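Local coordinates for protein glutathione S-transferase (Sulfitobacter, PDB 4GF0) that binds glutathione and, as a glutathione S-transferase homologue, probably catalyses its conjugation to electrophilic substrates, at residues A[24-29]-A[76-81]. Numbering follows the deposited sequence.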
ATOM      1  N   ALA A  24     -11.741 -11.282 -13.369  1.00 13.42           N
ATOM      2  CA  ALA A  24     -11.569 -10.625 -14.667  1.00 15.35           C
ATOM      3  C   ALA A  24     -11.724 -11.589 -15.841  1.00 16.98           C
ATOM      4  O   ALA A  24     -11.733 -11.164 -17.010  1.00 16.57           O
ATOM      5  CB  ALA A  24     -10.210  -9.949 -14.729  1.00 16.92           C
ATOM      6  N   ALA A  25     -11.839 -12.877 -15.524  1.00 15.35           N
ATOM      7  CA  ALA A  25     -11.940 -13.945 -16.516  1.00 20.91           C
ATOM      8  C   ALA A  25     -10.745 -13.965 -17.462  1.00 23.31           C
ATOM      9  O   ALA A  25     -10.889 -14.247 -18.648  1.00 23.37           O
ATOM     10  CB  ALA A  25     -13.249 -13.825 -17.309  1.00 21.73           C
ATOM     11  N   LEU A  26      -9.558 -13.685 -16.935  1.00 13.92           N
ATOM     12  CA  LEU A  26      -8.356 -13.707 -17.753  1.00 15.79           C
ATOM     13  C   LEU A  26      -7.594 -15.006 -17.533  1.00 17.57           C
ATOM     14  O   LEU A  26      -7.582 -15.544 -16.426  1.00 18.20           O
ATOM     15  CB  LEU A  26      -7.458 -12.523 -17.407  1.00 16.98           C
ATOM     16  CG  LEU A  26      -8.028 -11.156 -17.777  1.00 24.79           C
ATOM     17  CD1 LEU A  26      -7.137 -10.051 -17.239  1.00 23.10           C
ATOM     18  CD2 LEU A  26      -8.142 -11.069 -19.287  1.00 22.57           C
ATOM     19  N   PRO A  27      -6.967 -15.530 -18.593  1.00 17.85           N
ATOM     20  CA  PRO A  27      -6.094 -16.684 -18.368  1.00 18.50           C
ATOM     21  C   PRO A  27      -4.796 -16.191 -17.736  1.00 18.78           C
ATOM     22  O   PRO A  27      -4.364 -15.069 -18.001  1.00 17.77           O
ATOM     23  CB  PRO A  27      -5.842 -17.220 -19.782  1.00 25.51           C
ATOM     24  CG  PRO A  27      -5.982 -16.013 -20.669  1.00 24.69           C
ATOM     25  CD  PRO A  27      -7.019 -15.121 -20.007  1.00 20.47           C
ATOM     26  N   TYR A  28      -4.200 -16.993 -16.864  1.00 14.39           N
ATOM     27  CA  TYR A  28      -2.927 -16.629 -16.275  1.00 13.87           C
ATOM     28  C   TYR A  28      -2.218 -17.893 -15.852  1.00 19.28           C
ATOM     29  O   TYR A  28      -2.826 -18.969 -15.773  1.00 19.32           O
ATOM     30  CB  TYR A  28      -3.087 -15.674 -15.074  1.00 10.95           C
ATOM     31  CG  TYR A  28      -3.754 -16.280 -13.852  1.00 12.29           C
ATOM     32  CD1 TYR A  28      -5.100 -16.623 -13.862  1.00 17.03           C
ATOM     33  CD2 TYR A  28      -3.045 -16.476 -12.680  1.00 17.92           C
ATOM     34  CE1 TYR A  28      -5.712 -17.160 -12.731  1.00 17.76           C
ATOM     35  CE2 TYR A  28      -3.653 -17.003 -11.553  1.00 17.68           C
ATOM     36  CZ  TYR A  28      -4.977 -17.344 -11.588  1.00 16.25           C
ATOM     37  OH  TYR A  28      -5.574 -17.875 -10.465  1.00 20.69           O
ATOM     38  N   GLN A  29      -0.928 -17.737 -15.595  1.00 14.42           N
ATOM     39  CA  GLN A  29      -0.055 -18.827 -15.204  1.00 18.55           C
ATOM     40  C   GLN A  29       0.440 -18.553 -13.797  1.00 16.69           C
ATOM     41  O   GLN A  29       1.224 -17.626 -13.586  1.00 17.94           O
ATOM     42  CB  GLN A  29       1.150 -18.877 -16.143  1.00 21.85           C
ATOM     43  CG  GLN A  29       0.811 -19.072 -17.607  1.00 33.83           C
ATOM     44  CD  GLN A  29       0.761 -20.529 -17.999  1.00 44.77           C
ATOM     45  OE1 GLN A  29       0.700 -21.413 -17.143  1.00 46.72           O
ATOM     46  NE2 GLN A  29       0.798 -20.792 -19.301  1.00 54.06           N
ATOM     47  N   ALA A  76      -7.694  -4.534 -12.972  1.00  9.78           N
ATOM     48  CA  ALA A  76      -8.912  -3.806 -13.297  1.00 10.19           C
ATOM     49  C   ALA A  76      -8.741  -2.996 -14.575  1.00 11.96           C
ATOM     50  O   ALA A  76      -9.661  -2.912 -15.400  1.00 11.19           O
ATOM     51  CB  ALA A  76      -9.299  -2.900 -12.131  1.00 10.84           C
ATOM     52  N   ALA A  77      -7.550  -2.430 -14.755  1.00 12.18           N
ATOM     53  CA  ALA A  77      -7.285  -1.546 -15.887  1.00 10.88           C
ATOM     54  C   ALA A  77      -7.265  -2.324 -17.197  1.00 12.74           C
ATOM     55  O   ALA A  77      -7.660  -1.803 -18.243  1.00 15.91           O
ATOM     56  CB  ALA A  77      -5.955  -0.820 -15.696  1.00 10.99           C
ATOM     57  N   ILE A  78      -6.797  -3.571 -17.148  1.00 10.73           N
ATOM     58  CA  ILE A  78      -6.768  -4.401 -18.362  1.00  9.26           C
ATOM     59  C   ILE A  78      -8.023  -5.242 -18.576  1.00 14.21           C
ATOM     60  O   ILE A  78      -8.179  -5.891 -19.610  1.00 15.15           O
ATOM     61  CB  ILE A  78      -5.519  -5.308 -18.432  1.00 14.34           C
ATOM     62  CG1 ILE A  78      -5.491  -6.276 -17.244  1.00 16.34           C
ATOM     63  CG2 ILE A  78      -4.249  -4.448 -18.508  1.00 18.71           C
ATOM     64  CD1 ILE A  78      -4.428  -7.362 -17.337  1.00 21.18           C
ATOM     65  N   ALA A  79      -8.920  -5.239 -17.603  1.00 12.03           N
ATOM     66  CA  ALA A  79     -10.197  -5.937 -17.740  1.00 13.44           C
ATOM     67  C   ALA A  79     -11.362  -5.077 -17.272  1.00 15.78           C
ATOM     68  O   ALA A  79     -12.036  -5.422 -16.304  1.00 17.81           O
ATOM     69  CB  ALA A  79     -10.166  -7.226 -16.962  1.00 15.94           C
ATOM     70  N   PRO A  80     -11.610  -3.953 -17.963  1.00 19.09           N
ATOM     71  CA  PRO A  80     -12.643  -3.002 -17.522  1.00 20.29           C
ATOM     72  C   PRO A  80     -14.040  -3.604 -17.459  1.00 24.49           C
ATOM     73  O   PRO A  80     -14.871  -3.147 -16.676  1.00 26.51           O
ATOM     74  CB  PRO A  80     -12.599  -1.911 -18.599  1.00 26.93           C
ATOM     75  CG  PRO A  80     -12.008  -2.586 -19.807  1.00 25.87           C
ATOM     76  CD  PRO A  80     -11.008  -3.565 -19.253  1.00 23.64           C
ATOM     77  N   LYS A  81     -14.303  -4.620 -18.271  1.00 22.34           N
ATOM     78  CA  LYS A  81     -15.636  -5.219 -18.298  1.00 23.18           C
ATOM     79  C   LYS A  81     -16.003  -5.953 -17.000  1.00 19.32           C
ATOM     80  O   LYS A  81     -17.171  -6.214 -16.741  1.00 23.79           O
ATOM     81  CB  LYS A  81     -15.786  -6.103 -19.543  1.00 32.35           C
ATOM     82  CG  LYS A  81     -15.676  -5.276 -20.835  1.00 43.46           C
ATOM     83  CD  LYS A  81     -15.299  -6.097 -22.063  1.00 47.81           C
ATOM     84  CE  LYS A  81     -15.331  -5.241 -23.340  1.00 45.38           C
ATOM     85  NZ  LYS A  81     -14.354  -4.097 -23.382  1.00 37.41           N
TER
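Ala24 and Ala79 meet methyl to methyl, each CB aimed at the other segment, and Ala24 CB lies just 3.5 Å from Ala79 CB. Because both residues are alanines, the backbones can approach to 5.8 Å between Ala24 CA and Ala79 CA. Ala79 is the buried member of the group. Its methyl is also reached by one branch of Leu26, whose CD1 stands 4.2 Å from Ala79 CB. That same branch touches the end of Ile78, with Leu26 CD1 3.8 Å from Ile78 CD1, and the two side chains run across each other at a slant. The contacts between 24-29 and 76-81 are all between aliphatic carbons, and the 135 Å² buried, both sides summed, is a modest patch.

Ile78 CB does not point straight at 24-29; CG1 sits between the backbone N and the carbonyl carbon (chi1 61°) and the chain then extends (chi2 171°), which carries CD1 to Leu26. In 24-29 the chain leaves helix 14-23 at Ala25, whose positive phi (58°) belongs to a Schellman motif; Ala24 and Leu26, one on each side of it in sequence, both direct their CB atoms at the partner segment. Across from them, helix 68-78 ends beside the contact, and Ala79 N makes a weak backbone hydrogen bond to Ala76 O. Nearby, Ala77 packs on Pro89 of the second subunit.

Leu26 also packs on Ile21 of helix 14-23, while Ile78 reaches Leu4 of strand 4-8. The link from helix 14-23 to edge strand 28-32, in the beta-alpha-beta crossover of the thioredoxin-like domain, thus lies against the C-terminal end of helix 68-78.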